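Local structure of fat acid-binding protein (Eubacterium ventriosum, 3NYI) at residues Ala12-Lys17 against Gln126-Gln131; Val240-Asp245 against Asn269-Ile274. The protein probably serves as a fatty-acid-binding protein of the DegV family, and holds a stearic acid molecule in the crystal. All coordinates share one frame; numbering follows the deposited sequence.

Contact 1 of 2, residues Ala12-Lys17 against Gln126-Gln131; sequences ACDLSK and QNTVTQ. With STE (stearic acid), chain C.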
# COMPACT_ATOMS: atom_id res chain seq x y z
N ALA A 12 4.75 -3.12 -2.78
CA ALA A 12 3.33 -2.98 -2.45
C ALA A 12 2.96 -1.52 -2.20
O ALA A 12 1.77 -1.19 -2.22
CB ALA A 12 2.94 -3.84 -1.23
N CYS A 13 3.95 -0.65 -1.98
CA CYS A 13 3.66 0.76 -1.63
C CYS A 13 3.14 1.57 -2.82
O CYS A 13 2.48 2.60 -2.64
CB CYS A 13 4.91 1.42 -1.04
SG CYS A 13 6.24 1.75 -2.27
N ASP A 14 3.44 1.12 -4.03
CA ASP A 14 2.89 1.75 -5.25
C ASP A 14 3.31 3.22 -5.46
O ASP A 14 2.64 3.96 -6.17
CB ASP A 14 1.36 1.65 -5.26
CG ASP A 14 0.86 0.22 -5.35
OD1 ASP A 14 1.62 -0.64 -5.87
OD2 ASP A 14 -0.29 -0.05 -4.92
N LEU A 15 4.40 3.64 -4.83
CA LEU A 15 4.90 5.00 -5.02
C LEU A 15 5.29 5.24 -6.47
O LEU A 15 5.85 4.36 -7.12
CB LEU A 15 6.09 5.26 -4.09
CG LEU A 15 5.72 5.55 -2.64
CD1 LEU A 15 6.92 5.33 -1.72
CD2 LEU A 15 5.16 6.98 -2.50
N SER A 16 4.99 6.43 -6.98
CA SER A 16 5.28 6.74 -8.39
C SER A 16 6.77 6.72 -8.73
O SER A 16 7.62 6.94 -7.86
CB SER A 16 4.71 8.12 -8.74
OG SER A 16 5.60 9.15 -8.34
N LYS A 17 7.08 6.47 -10.00
CA LYS A 17 8.46 6.56 -10.48
C LYS A 17 9.09 7.89 -10.08
O LYS A 17 10.22 7.93 -9.60
CB LYS A 17 8.52 6.41 -12.00
CG LYS A 17 8.29 4.99 -12.50
CD LYS A 17 9.42 4.06 -12.07
CE LYS A 17 9.26 2.68 -12.70
NZ LYS A 17 9.35 2.72 -14.19
N GLN A 126 0.49 -1.33 6.73
CA GLN A 126 -0.31 -0.73 5.66
C GLN A 126 -0.17 -1.51 4.34
O GLN A 126 0.42 -2.60 4.29
CB GLN A 126 0.18 0.70 5.41
CG GLN A 126 0.49 1.50 6.67
CD GLN A 126 -0.70 1.63 7.64
OE1 GLN A 126 -1.86 1.70 7.22
NE2 GLN A 126 -0.41 1.67 8.94
N ASN A 127 -0.69 -0.91 3.28
CA ASN A 127 -0.55 -1.45 1.93
C ASN A 127 -0.82 -0.29 0.99
O ASN A 127 -1.46 0.71 1.38
CB ASN A 127 -1.57 -2.56 1.69
CG ASN A 127 -1.44 -3.21 0.33
OD1 ASN A 127 -0.39 -3.13 -0.33
ND2 ASN A 127 -2.53 -3.85 -0.13
N THR A 128 -0.33 -0.41 -0.24
CA THR A 128 -0.60 0.57 -1.29
C THR A 128 -0.65 2.02 -0.74
O THR A 128 0.33 2.47 -0.12
CB THR A 128 -1.83 0.15 -2.19
OG1 THR A 128 -2.06 1.13 -3.23
CG2 THR A 128 -3.13 -0.08 -1.37
N VAL A 129 -1.76 2.73 -0.95
CA VAL A 129 -1.81 4.17 -0.61
C VAL A 129 -1.32 4.51 0.83
O VAL A 129 -0.62 5.50 1.01
CB VAL A 129 -3.20 4.82 -0.93
CG1 VAL A 129 -4.30 4.25 -0.03
CG2 VAL A 129 -3.14 6.38 -0.83
N THR A 130 -1.70 3.71 1.83
CA THR A 130 -1.31 4.05 3.20
C THR A 130 0.13 3.66 3.47
O THR A 130 0.76 4.22 4.33
CB THR A 130 -2.22 3.45 4.30
OG1 THR A 130 -2.58 2.11 3.95
CG2 THR A 130 -3.51 4.31 4.51
N GLN A 131 0.65 2.66 2.76
CA GLN A 131 2.05 2.37 2.87
C GLN A 131 2.82 3.53 2.24
O GLN A 131 3.83 3.97 2.80
CB GLN A 131 2.41 1.05 2.16
CG GLN A 131 3.81 0.54 2.48
CD GLN A 131 4.02 -0.84 1.87
OE1 GLN A 131 3.05 -1.55 1.60
NE2 GLN A 131 5.27 -1.22 1.65
C1 STE C . 2.41 -12.07 -1.19
O1 STE C . 3.10 -12.26 -0.23
O2 STE C . 2.16 -12.98 -1.92
C2 STE C . 1.67 -10.72 -1.34
C3 STE C . 0.20 -10.85 -0.85
C4 STE C . -0.56 -9.53 -1.11
C5 STE C . -1.94 -9.54 -0.41
C6 STE C . -2.70 -8.23 -0.74
C7 STE C . -4.13 -8.25 -0.14
C8 STE C . -4.77 -6.85 -0.37
C9 STE C . -6.22 -6.81 0.19
C10 STE C . -6.83 -5.42 -0.15
C11 STE C . -6.26 -4.39 0.82
C12 STE C . -5.69 -3.11 0.16
C13 STE C . -6.28 -2.77 -1.22
C14 STE C . -6.62 -1.25 -1.20
C15 STE C . -6.83 -0.71 -2.63
C16 STE C . -7.52 0.67 -2.53
C17 STE C . -6.46 1.78 -2.37
C18 STE C . -7.10 3.18 -2.45
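Asp14 and Thr128 meet through their side-chain oxygens, the one side-chain hydrogen bond across the two segments. Thr128 OG1 donates to Asp14 OD2 at 2.7 Å, reaching the carboxylate on its anti lone pair. OG1 stands anti to the backbone N (chi1 -179°), which leaves CG2 between that N and the carbonyl carbon; this methyl lies against the stearic acid, 3.7 Å from its C14. Asp14 OD2 also accepts from the backbone N of Gly273, so two donors grip the one oxygen. The backbone adds a weaker bond, Thr128 N to Ala12 O at 3.0 Å, bent to 122° at the hydrogen, and the same N-H leans toward its neighbour Asn127 OD1 in a second weak bond.

In the DegV fold the loop after strand 6-10 here packs on the start of helix 128-143, beside the lipid. Asn127 takes part on that side: its ND2 lies 3.3 Å from stearic acid C12 and is hydrogen-bonded to Ser276 OG.

The apolar part belongs to Gln131, whose extended chain runs past the 3-10 turn. Its CG packs on Cys13 CB at 3.8 Å, and OE1 sits 3.6 Å from Ala12 CB, buried without a hydrogen-bonding partner in the model. NE2 is better served, donating to Asp10 OD1. An alanine in place of Gln131 would probably open a gap beside Cys13 CB and leave Asp10 without this donor. Cys13 SG accepts a long, weak bond from Leu15 N.

Contact 2 of 2, residues Val240-Asp245 against Asn269-Ile274; sequences VGYGYD and NVAIGI. With STE (stearic acid), chain C.
Val240 and Asn269 begin the pairing, with a side chain standing in for a strand carbonyl: Val240 N donates to Asn269 OD1 at 2.9 Å, nearly straight at the hydrogen (169°) but coming from above the amide plane. With CG beside its own backbone N (chi1 -75°), the Asn269 amide turns to the other strand. From there the ladder is pure backbone. Val270 N binds Val240 O, Tyr242 N binds Val270 O at 3.2 Å, and Ile272 N closes the run on Tyr242 O at 2.8 Å.

Above the ladder lies the Tyr242 ring. Its chi1 of 55° sets CG between the backbone N and the carbonyl carbon, and one ring face rests over the neighbouring strand. Ala271 CA makes a CH-pi contact 4.0 Å from the ring centroid, with Val270 O over the same face, offset toward the rim, and Ala271 CB touching CE1 at 3.7 Å.

Gly241 and Val270 pair on the sheet face that meets the lipid. Gly241 CA is 3.8 Å from stearic acid C18, where a CB would run into the chain end. Ile272 CD1 fills in alongside, 3.5 Å from Gly241 C and 3.6 Å from stearic acid C17.

Farther out, Met253 of helix 246-260 packs on Val240, Tyr242 and Asn269, while Val270 and Ile272 lean on Thr128. The Ile272 carbonyl is held by Arg48 and Tyr52. Strand 236-242, helix 246-260 and strand 270-271 form a beta-alpha-beta crossover, with the short strand 270-271 at the edge of the mixed sheet; Gly241 and Ile272, just past that strand, line the tail end of the lipid site.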
# COMPACT_ATOMS: atom_id res chain seq x y z
N VAL A 240 -5.43 9.49 -3.14
CA VAL A 240 -6.34 8.56 -3.82
C VAL A 240 -5.58 7.43 -4.53
O VAL A 240 -4.46 7.64 -5.02
CB VAL A 240 -7.26 9.30 -4.84
CG1 VAL A 240 -7.86 8.34 -5.85
CG2 VAL A 240 -8.37 10.09 -4.11
N GLY A 241 -6.18 6.24 -4.57
CA GLY A 241 -5.68 5.14 -5.39
C GLY A 241 -6.73 4.68 -6.39
O GLY A 241 -7.92 4.61 -6.08
N TYR A 242 -6.29 4.36 -7.61
CA TYR A 242 -7.20 3.92 -8.66
C TYR A 242 -6.67 2.69 -9.37
O TYR A 242 -5.47 2.41 -9.34
CB TYR A 242 -7.44 5.04 -9.67
CG TYR A 242 -6.17 5.58 -10.28
CD1 TYR A 242 -5.59 4.97 -11.39
CD2 TYR A 242 -5.54 6.70 -9.74
CE1 TYR A 242 -4.42 5.46 -11.95
CE2 TYR A 242 -4.37 7.19 -10.29
CZ TYR A 242 -3.82 6.57 -11.39
OH TYR A 242 -2.66 7.07 -11.94
N GLY A 243 -7.57 1.95 -10.00
CA GLY A 243 -7.23 0.70 -10.64
C GLY A 243 -7.10 0.85 -12.14
O GLY A 243 -6.33 1.69 -12.62
N TYR A 244 -7.86 0.05 -12.87
CA TYR A 244 -7.70 -0.04 -14.32
C TYR A 244 -8.08 1.25 -15.03
O TYR A 244 -7.40 1.68 -15.97
CB TYR A 244 -8.55 -1.20 -14.84
CG TYR A 244 -8.49 -1.39 -16.34
CD1 TYR A 244 -7.32 -1.82 -16.95
CD2 TYR A 244 -9.60 -1.16 -17.14
CE1 TYR A 244 -7.24 -2.01 -18.32
CE2 TYR A 244 -9.54 -1.34 -18.51
CZ TYR A 244 -8.36 -1.77 -19.09
OH TYR A 244 -8.29 -1.96 -20.45
N ASP A 245 -9.16 1.87 -14.58
CA ASP A 245 -9.70 3.05 -15.25
C ASP A 245 -9.15 4.34 -14.65
O ASP A 245 -9.65 4.82 -13.64
CB ASP A 245 -11.23 3.04 -15.16
CG ASP A 245 -11.87 4.17 -15.93
OD1 ASP A 245 -11.18 5.15 -16.29
OD2 ASP A 245 -13.09 4.08 -16.19
N ASN A 269 -0.74 10.10 -4.29
CA ASN A 269 -1.77 9.43 -5.06
C ASN A 269 -1.08 8.23 -5.71
O ASN A 269 0.09 8.31 -6.05
CB ASN A 269 -2.32 10.34 -6.17
CG ASN A 269 -3.24 11.42 -5.64
OD1 ASN A 269 -3.66 11.36 -4.48
ND2 ASN A 269 -3.55 12.41 -6.48
N VAL A 270 -1.78 7.12 -5.88
CA VAL A 270 -1.14 5.96 -6.51
C VAL A 270 -2.00 5.31 -7.57
O VAL A 270 -3.22 5.26 -7.47
CB VAL A 270 -0.76 4.89 -5.47
CG1 VAL A 270 0.31 5.42 -4.52
CG2 VAL A 270 -2.01 4.39 -4.71
N ALA A 271 -1.34 4.80 -8.60
CA ALA A 271 -1.96 3.83 -9.48
C ALA A 271 -1.79 2.51 -8.75
O ALA A 271 -0.67 2.00 -8.62
CB ALA A 271 -1.25 3.80 -10.84
N ILE A 272 -2.89 1.96 -8.25
CA ILE A 272 -2.81 0.78 -7.38
C ILE A 272 -2.04 -0.31 -8.12
O ILE A 272 -2.32 -0.60 -9.29
CB ILE A 272 -4.19 0.32 -6.98
CG1 ILE A 272 -4.86 1.42 -6.13
CG2 ILE A 272 -4.12 -0.98 -6.19
CD1 ILE A 272 -6.34 1.20 -5.94
N GLY A 273 -1.05 -0.89 -7.46
CA GLY A 273 -0.14 -1.79 -8.13
C GLY A 273 -0.58 -3.23 -8.21
O GLY A 273 -1.62 -3.62 -7.68
N ILE A 274 0.25 -4.02 -8.90
CA ILE A 274 0.07 -5.44 -9.07
C ILE A 274 -0.17 -6.21 -7.78
O ILE A 274 -1.05 -7.05 -7.71
CB ILE A 274 1.31 -6.01 -9.78
CG1 ILE A 274 1.35 -5.49 -11.23
CG2 ILE A 274 1.33 -7.53 -9.72
CD1 ILE A 274 2.60 -5.94 -12.03
C1 STE C . 2.41 -12.07 -1.19
O1 STE C . 3.10 -12.26 -0.23
O2 STE C . 2.16 -12.98 -1.92
C2 STE C . 1.67 -10.72 -1.34
C3 STE C . 0.20 -10.85 -0.85
C4 STE C . -0.56 -9.53 -1.11
C5 STE C . -1.94 -9.54 -0.41
C6 STE C . -2.70 -8.23 -0.74
C7 STE C . -4.13 -8.25 -0.14
C8 STE C . -4.77 -6.85 -0.37
C9 STE C . -6.22 -6.81 0.19
C10 STE C . -6.83 -5.42 -0.15
C11 STE C . -6.26 -4.39 0.82
C12 STE C . -5.69 -3.11 0.16
C13 STE C . -6.28 -2.77 -1.22
C14 STE C . -6.62 -1.25 -1.20
C15 STE C . -6.83 -0.71 -2.63
C16 STE C . -7.52 0.67 -2.53
C17 STE C . -6.46 1.78 -2.37
C18 STE C . -7.10 3.18 -2.45

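Both contacts are largely buried, but the centre of contact 1 lies about 4 Å from that of the chain and the centre of contact 2 about 10 Å, at a border of its sheet. Contact 1 joins a loop to a helix start and rests on one side-chain bond, a weak backbone bond and packing; contact 2 joins two parallel strands, chiefly by backbone bonds with one ring laid over them. They share no segment, yet their centres are only about 9 Å apart and they meet through the Asp14 carboxylate, while Thr128 OG1 packs against Val270 CG2 at 3.6 Å. Each also lines the lipid, contact 1 from mid-chain to the tail, contact 2 at the tail alone.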